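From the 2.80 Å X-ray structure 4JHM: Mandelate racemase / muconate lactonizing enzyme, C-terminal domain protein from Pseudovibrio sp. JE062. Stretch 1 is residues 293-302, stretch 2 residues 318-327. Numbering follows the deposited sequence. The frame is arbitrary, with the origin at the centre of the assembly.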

ATOM      1  N   SER A 293      -6.700 -20.408   3.300  1.00 62.34           N
ATOM      2  CA  SER A 293      -7.786 -20.636   4.250  1.00 59.77           C
ATOM      3  C   SER A 293      -9.167 -20.549   3.604  1.00 59.11           C
ATOM      4  O   SER A 293     -10.111 -20.032   4.208  1.00 57.45           O
ATOM      5  CB  SER A 293      -7.700 -19.636   5.407  1.00 65.90           C
ATOM      6  OG  SER A 293      -6.427 -19.675   6.032  1.00 73.47           O
ATOM      7  N   LYS A 294      -9.290 -21.067   2.385  1.00 54.72           N
ATOM      8  CA  LYS A 294     -10.557 -21.031   1.681  1.00 53.69           C
ATOM      9  C   LYS A 294     -10.834 -22.340   0.952  1.00 58.97           C
ATOM     10  O   LYS A 294      -9.943 -23.175   0.781  1.00 60.52           O
ATOM     11  CB  LYS A 294     -10.587 -19.867   0.683  1.00 56.54           C
ATOM     12  CG  LYS A 294     -10.130 -18.544   1.265  1.00 56.39           C
ATOM     13  CD  LYS A 294     -10.719 -17.339   0.555  1.00 56.57           C
ATOM     14  CE  LYS A 294      -9.914 -16.094   0.902  1.00 63.40           C
ATOM     15  NZ  LYS A 294     -10.655 -14.820   0.715  1.00 66.01           N
ATOM     16  N   ASN A 295     -12.080 -22.501   0.517  1.00 59.17           N
ATOM     17  CA  ASN A 295     -12.513 -23.703  -0.171  1.00 63.80           C
ATOM     18  C   ASN A 295     -12.414 -23.589  -1.685  1.00 62.61           C
ATOM     19  O   ASN A 295     -12.341 -22.488  -2.236  1.00 68.43           O
ATOM     20  CB  ASN A 295     -13.956 -24.015   0.211  1.00 68.15           C
ATOM     21  CG  ASN A 295     -14.095 -24.403   1.663  1.00 68.45           C
ATOM     22  OD1 ASN A 295     -13.118 -24.740   2.320  1.00 70.12           O
ATOM     23  ND2 ASN A 295     -15.318 -24.368   2.170  1.00 77.88           N
ATOM     24  N   LEU A 296     -12.405 -24.739  -2.348  1.00 58.17           N
ATOM     25  CA  LEU A 296     -12.461 -24.797  -3.792  1.00 60.77           C
ATOM     26  C   LEU A 296     -13.756 -25.485  -4.183  1.00 62.18           C
ATOM     27  O   LEU A 296     -13.833 -26.707  -4.190  1.00 69.51           O
ATOM     28  CB  LEU A 296     -11.264 -25.572  -4.353  1.00 67.56           C
ATOM     29  CG  LEU A 296     -11.013 -25.396  -5.859  1.00 73.03           C
ATOM     30  CD1 LEU A 296      -9.669 -25.974  -6.269  1.00 75.84           C
ATOM     31  CD2 LEU A 296     -12.121 -26.013  -6.697  1.00 76.66           C
ATOM     32  N   GLU A 297     -14.781 -24.703  -4.498  1.00 62.81           N
ATOM     33  CA  GLU A 297     -16.066 -25.261  -4.899  1.00 62.54           C
ATOM     34  C   GLU A 297     -16.005 -25.678  -6.361  1.00 62.99           C
ATOM     35  O   GLU A 297     -15.966 -24.835  -7.252  1.00 72.58           O
ATOM     36  CB  GLU A 297     -17.182 -24.243  -4.676  1.00 60.30           C
ATOM     37  CG  GLU A 297     -17.305 -23.793  -3.230  1.00 64.48           C
ATOM     38  CD  GLU A 297     -17.466 -24.950  -2.256  1.00 68.15           C
ATOM     39  OE1 GLU A 297     -18.127 -25.944  -2.619  1.00 74.57           O
ATOM     40  OE2 GLU A 297     -16.945 -24.859  -1.120  1.00 69.10           O
ATOM     41  N   ILE A 298     -15.993 -26.986  -6.596  1.00 62.47           N
ATOM     42  CA  ILE A 298     -15.790 -27.532  -7.933  1.00 61.28           C
ATOM     43  C   ILE A 298     -16.939 -27.213  -8.871  1.00 60.99           C
ATOM     44  O   ILE A 298     -18.107 -27.205  -8.485  1.00 60.17           O
ATOM     45  CB  ILE A 298     -15.618 -29.072  -7.918  1.00 65.81           C
ATOM     46  CG1 ILE A 298     -16.761 -29.740  -7.146  1.00 65.59           C
ATOM     47  CG2 ILE A 298     -14.274 -29.459  -7.318  1.00 66.58           C
ATOM     48  CD1 ILE A 298     -16.710 -31.253  -7.151  1.00 68.95           C
ATOM     49  N   GLN A 299     -16.586 -26.948 -10.117  1.00 60.36           N
ATOM     50  CA  GLN A 299     -17.558 -26.872 -11.176  1.00 62.91           C
ATOM     51  C   GLN A 299     -17.641 -28.257 -11.797  1.00 65.64           C
ATOM     52  O   GLN A 299     -16.904 -28.576 -12.731  1.00 65.85           O
ATOM     53  CB  GLN A 299     -17.128 -25.835 -12.206  1.00 64.63           C
ATOM     54  CG  GLN A 299     -17.927 -25.873 -13.489  1.00 68.94           C
ATOM     55  CD  GLN A 299     -18.072 -24.505 -14.102  1.00 71.61           C
ATOM     56  OE1 GLN A 299     -17.638 -24.266 -15.228  1.00 72.64           O
ATOM     57  NE2 GLN A 299     -18.675 -23.590 -13.356  1.00 75.26           N
ATOM     58  N   SER A 300     -18.523 -29.087 -11.254  1.00 65.71           N
ATOM     59  CA  SER A 300     -18.645 -30.469 -11.704  1.00 65.40           C
ATOM     60  C   SER A 300     -19.867 -30.667 -12.587  1.00 65.02           C
ATOM     61  O   SER A 300     -20.291 -31.790 -12.807  1.00 62.01           O
ATOM     62  CB  SER A 300     -18.727 -31.412 -10.505  1.00 67.44           C
ATOM     63  OG  SER A 300     -20.003 -31.350  -9.888  1.00 67.47           O
HETATM   64  N   MSE A 301     -20.430 -29.575 -13.091  1.00 69.79           N
HETATM   65  CA  MSE A 301     -21.567 -29.656 -14.004  1.00 74.11           C
HETATM   66  C   MSE A 301     -21.116 -30.199 -15.329  1.00 69.48           C
HETATM   67  O   MSE A 301     -20.238 -29.635 -15.973  1.00 65.88           O
HETATM   68  CB  MSE A 301     -22.174 -28.271 -14.189  1.00 82.41           C
HETATM   69  CG  MSE A 301     -22.559 -28.003 -15.639  1.00 89.02           C
HETATM   70 SE   MSE A 301     -24.459 -27.510 -15.717  1.00108.32          SE
HETATM   71  CE  MSE A 301     -24.257 -25.588 -16.122  1.00 92.54           C
ATOM     72  N   GLY A 302     -21.714 -31.308 -15.749  1.00 73.01           N
ATOM     73  CA  GLY A 302     -21.369 -31.929 -17.024  1.00 72.18           C
ATOM     74  C   GLY A 302     -21.678 -33.413 -17.057  1.00 71.30           C
ATOM     75  O   GLY A 302     -22.505 -33.898 -16.289  1.00 75.61           O
ATOM     76  N   ASP A 318     -10.482 -31.542   2.169  1.00 68.09           N
ATOM     77  CA  ASP A 318     -11.605 -31.116   3.006  1.00 68.40           C
ATOM     78  C   ASP A 318     -12.171 -29.773   2.570  1.00 67.85           C
ATOM     79  O   ASP A 318     -13.357 -29.508   2.762  1.00 71.61           O
ATOM     80  CB  ASP A 318     -11.171 -31.014   4.465  1.00 72.30           C
ATOM     81  CG  ASP A 318     -10.926 -32.363   5.094  1.00 78.98           C
ATOM     82  OD1 ASP A 318     -11.829 -33.221   5.013  1.00 86.40           O
ATOM     83  OD2 ASP A 318      -9.839 -32.562   5.678  1.00 83.85           O
ATOM     84  N   ASN A 319     -11.323 -28.925   1.990  1.00 64.30           N
ATOM     85  CA  ASN A 319     -11.723 -27.564   1.643  1.00 64.71           C
ATOM     86  C   ASN A 319     -12.581 -27.495   0.379  1.00 67.71           C
ATOM     87  O   ASN A 319     -12.103 -27.150  -0.699  1.00 81.57           O
ATOM     88  CB  ASN A 319     -10.496 -26.649   1.529  1.00 63.45           C
ATOM     89  CG  ASN A 319      -9.443 -27.174   0.566  1.00 64.36           C
ATOM     90  OD1 ASN A 319      -9.345 -28.373   0.311  1.00 58.96           O
ATOM     91  ND2 ASN A 319      -8.636 -26.266   0.034  1.00 68.06           N
ATOM     92  N   CYS A 320     -13.855 -27.834   0.542  1.00 68.34           N
ATOM     93  CA  CYS A 320     -14.871 -27.767  -0.510  1.00 66.26           C
ATOM     94  C   CYS A 320     -16.134 -28.312   0.139  1.00 63.24           C
ATOM     95  O   CYS A 320     -16.079 -29.348   0.788  1.00 59.17           O
ATOM     96  CB  CYS A 320     -14.491 -28.607  -1.737  1.00 69.91           C
ATOM     97  SG  CYS A 320     -15.834 -28.874  -2.943  1.00 72.06           S
ATOM     98  N   ASN A 321     -17.256 -27.616  -0.022  1.00 63.78           N
ATOM     99  CA  ASN A 321     -18.497 -27.993   0.658  1.00 65.46           C
ATOM    100  C   ASN A 321     -19.462 -28.791  -0.200  1.00 66.39           C
ATOM    101  O   ASN A 321     -20.240 -29.578   0.330  1.00 78.53           O
ATOM    102  CB  ASN A 321     -19.242 -26.755   1.160  1.00 65.50           C
ATOM    103  CG  ASN A 321     -18.472 -25.990   2.215  1.00 62.87           C
ATOM    104  OD1 ASN A 321     -17.820 -26.574   3.077  1.00 67.92           O
ATOM    105  ND2 ASN A 321     -18.560 -24.671   2.160  1.00 59.58           N
ATOM    106  N   PHE A 322     -19.440 -28.587  -1.513  1.00 64.02           N
ATOM    107  CA  PHE A 322     -20.442 -29.221  -2.373  1.00 68.12           C
ATOM    108  C   PHE A 322     -19.906 -29.856  -3.655  1.00 67.33           C
ATOM    109  O   PHE A 322     -18.807 -29.560  -4.118  1.00 66.83           O
ATOM    110  CB  PHE A 322     -21.525 -28.212  -2.759  1.00 70.68           C
ATOM    111  CG  PHE A 322     -22.244 -27.609  -1.590  1.00 70.58           C
ATOM    112  CD1 PHE A 322     -23.280 -28.289  -0.971  1.00 69.12           C
ATOM    113  CD2 PHE A 322     -21.895 -26.349  -1.122  1.00 70.22           C
ATOM    114  CE1 PHE A 322     -23.949 -27.733   0.104  1.00 67.33           C
ATOM    115  CE2 PHE A 322     -22.561 -25.786  -0.048  1.00 69.67           C
ATOM    116  CZ  PHE A 322     -23.588 -26.481   0.567  1.00 70.89           C
ATOM    117  N   PHE A 323     -20.726 -30.737  -4.215  1.00 71.43           N
ATOM    118  CA  PHE A 323     -20.515 -31.317  -5.531  1.00 72.84           C
ATOM    119  C   PHE A 323     -21.671 -30.849  -6.391  1.00 73.35           C
ATOM    120  O   PHE A 323     -22.832 -31.088  -6.054  1.00 74.70           O
ATOM    121  CB  PHE A 323     -20.511 -32.846  -5.449  1.00 72.52           C
ATOM    122  CG  PHE A 323     -20.756 -33.530  -6.761  1.00 71.68           C
ATOM    123  CD1 PHE A 323     -22.044 -33.827  -7.171  1.00 77.72           C
ATOM    124  CD2 PHE A 323     -19.701 -33.895  -7.578  1.00 77.33           C
ATOM    125  CE1 PHE A 323     -22.276 -34.468  -8.378  1.00 76.07           C
ATOM    126  CE2 PHE A 323     -19.925 -34.536  -8.786  1.00 75.36           C
ATOM    127  CZ  PHE A 323     -21.214 -34.822  -9.187  1.00 74.66           C
ATOM    128  N   GLU A 324     -21.357 -30.162  -7.484  1.00 70.76           N
ATOM    129  CA  GLU A 324     -22.383 -29.647  -8.376  1.00 67.04           C
ATOM    130  C   GLU A 324     -23.074 -30.807  -9.093  1.00 67.95           C
ATOM    131  O   GLU A 324     -22.444 -31.559  -9.834  1.00 65.01           O
ATOM    132  CB  GLU A 324     -21.771 -28.679  -9.385  1.00 66.66           C
ATOM    133  CG  GLU A 324     -22.770 -28.078 -10.359  1.00 65.00           C
ATOM    134  CD  GLU A 324     -22.205 -26.908 -11.135  1.00 64.89           C
ATOM    135  OE1 GLU A 324     -23.007 -26.061 -11.579  1.00 69.80           O
ATOM    136  OE2 GLU A 324     -20.966 -26.828 -11.302  1.00 63.17           O
ATOM    137  N   GLN A 325     -24.370 -30.951  -8.853  1.00 69.61           N
ATOM    138  CA  GLN A 325     -25.152 -32.003  -9.485  1.00 74.19           C
ATOM    139  C   GLN A 325     -26.292 -31.394 -10.280  1.00 71.86           C
ATOM    140  O   GLN A 325     -27.279 -30.923  -9.708  1.00 67.04           O
ATOM    141  CB  GLN A 325     -25.724 -32.951  -8.430  1.00 79.23           C
ATOM    142  CG  GLN A 325     -26.620 -34.040  -9.000  1.00 80.16           C
ATOM    143  CD  GLN A 325     -25.829 -35.159  -9.644  1.00 83.41           C
ATOM    144  OE1 GLN A 325     -25.711 -35.234 -10.869  1.00 88.55           O
ATOM    145  NE2 GLN A 325     -25.269 -36.028  -8.819  1.00 86.52           N
ATOM    146  N   PHE A 326     -26.154 -31.395 -11.600  1.00 71.47           N
ATOM    147  CA  PHE A 326     -27.233 -30.931 -12.452  1.00 74.36           C
ATOM    148  C   PHE A 326     -28.391 -31.921 -12.383  1.00 74.67           C
ATOM    149  O   PHE A 326     -28.195 -33.133 -12.474  1.00 74.75           O
ATOM    150  CB  PHE A 326     -26.773 -30.759 -13.897  1.00 74.25           C
ATOM    151  CG  PHE A 326     -27.843 -30.222 -14.795  1.00 76.85           C
ATOM    152  CD1 PHE A 326     -28.008 -28.854 -14.957  1.00 79.07           C
ATOM    153  CD2 PHE A 326     -28.707 -31.081 -15.453  1.00 80.45           C
ATOM    154  CE1 PHE A 326     -29.006 -28.353 -15.775  1.00 80.15           C
ATOM    155  CE2 PHE A 326     -29.706 -30.588 -16.271  1.00 84.29           C
ATOM    156  CZ  PHE A 326     -29.856 -29.221 -16.432  1.00 83.84           C
ATOM    157  N   TYR A 327     -29.596 -31.388 -12.221  1.00 76.44           N
ATOM    158  CA  TYR A 327     -30.794 -32.197 -12.042  1.00 80.15           C
ATOM    159  C   TYR A 327     -31.838 -31.658 -13.016  1.00 81.11           C
ATOM    160  O   TYR A 327     -32.090 -30.451 -13.031  1.00 81.66           O
ATOM    161  CB  TYR A 327     -31.264 -32.082 -10.584  1.00 80.71           C
ATOM    162  CG  TYR A 327     -32.350 -33.051 -10.169  1.00 84.43           C
ATOM    163  CD1 TYR A 327     -32.174 -34.423 -10.301  1.00 86.01           C
ATOM    164  CD2 TYR A 327     -33.542 -32.593  -9.618  1.00 86.75           C
ATOM    165  CE1 TYR A 327     -33.163 -35.309  -9.918  1.00 88.62           C
ATOM    166  CE2 TYR A 327     -34.539 -33.471  -9.231  1.00 87.44           C
ATOM    167  CZ  TYR A 327     -34.345 -34.827  -9.383  1.00 91.59           C
ATOM    168  OH  TYR A 327     -35.332 -35.707  -8.998  1.00 95.82           O
TER

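How do the two backbones lie against each other at the start of the contact? They run in nearly the same direction, their end-to-end lines 19° apart, and draw close at Asn 295 and Asn 319, whose CA atoms are 4.3 Å apart. Stretch 1 has no regular secondary structure, and no continuous ladder of backbone bonds joins it to stretch 2. The CA-to-CB bond of Lys 294 points away from the contact, but its carbonyl takes part: the side-chain amide of Asn 319 reaches back, and its ND2 makes a weak hydrogen bond of 3.4 Å to Lys 294 O. Asn 295 follows, its OD1 3.2 Å from Asn 319 CA. Next comes the hydrogen bond from Leu 296 N to Asn 319 O, 2.9 Å and almost straight at 173°, the one that joins main chain to main chain. Asn 319 thus engages stretch 1 with both its carbonyl and its side chain.

What does a buried carboxylate do in the middle of the interface? The CA-to-CB bond of Glu 297 points sideways, but the m rotamers at chi1 and chi2 bring its end nearer to stretch 2, where it meets two consecutive backbone amides. Asn 321 N donates to Glu 297 OE2 at 3.0 Å and, weakly, to Glu 297 OE1 at 3.2 Å; Phe 322 N donates to Glu 297 OE1, also at 3.2 Å. The carboxylate therefore accepts hydrogen bonds from two successive main-chain NH groups. Glu 297 OE1 also lies at the edge of the Phe 322 ring, near its plane, 4.1 Å from Phe 322 CD2.

Where does the contact turn apolar? The CA-to-CB bond of Ile 298 is also sideways, but the end of the side chain comes nearer to stretch 2, with chi1 p and chi2 t. Its CG1 lies 4.4 Å from Cys 320 SG, and its CD1 packs 4.0 Å from Phe 323 CD2, so that one side chain touches both a thiol and an aromatic ring. The next residue, Gln 299, points away overall and adds little beyond its CA, 3.4 Å from Glu 324 OE2.

How is the far end held? Ser 300 and Glu 324 point toward each other's stretches, with their CA atoms 5.1 Å apart. Ser 300 OG lies over one face of the Phe 323 ring, 3.4 Å from Phe 323 CE2, and comes within 2.5 Å of Glu 324 O. The Glu 324 side chain, extended with chi1 and chi2 both t, reaches the backbone at Met 301, where Met 301 N gives a weak hydrogen bond of 3.3 Å to Glu 324 OE2. Met 301 is a selenomethionine, and its selenium makes the counterpart of a sulfur-aromatic contact: its SE lies 4.9 Å from the centroid of the Phe 326 ring, approaching obliquely, with Phe 326 CD1 3.9 Å from Met 301 SE.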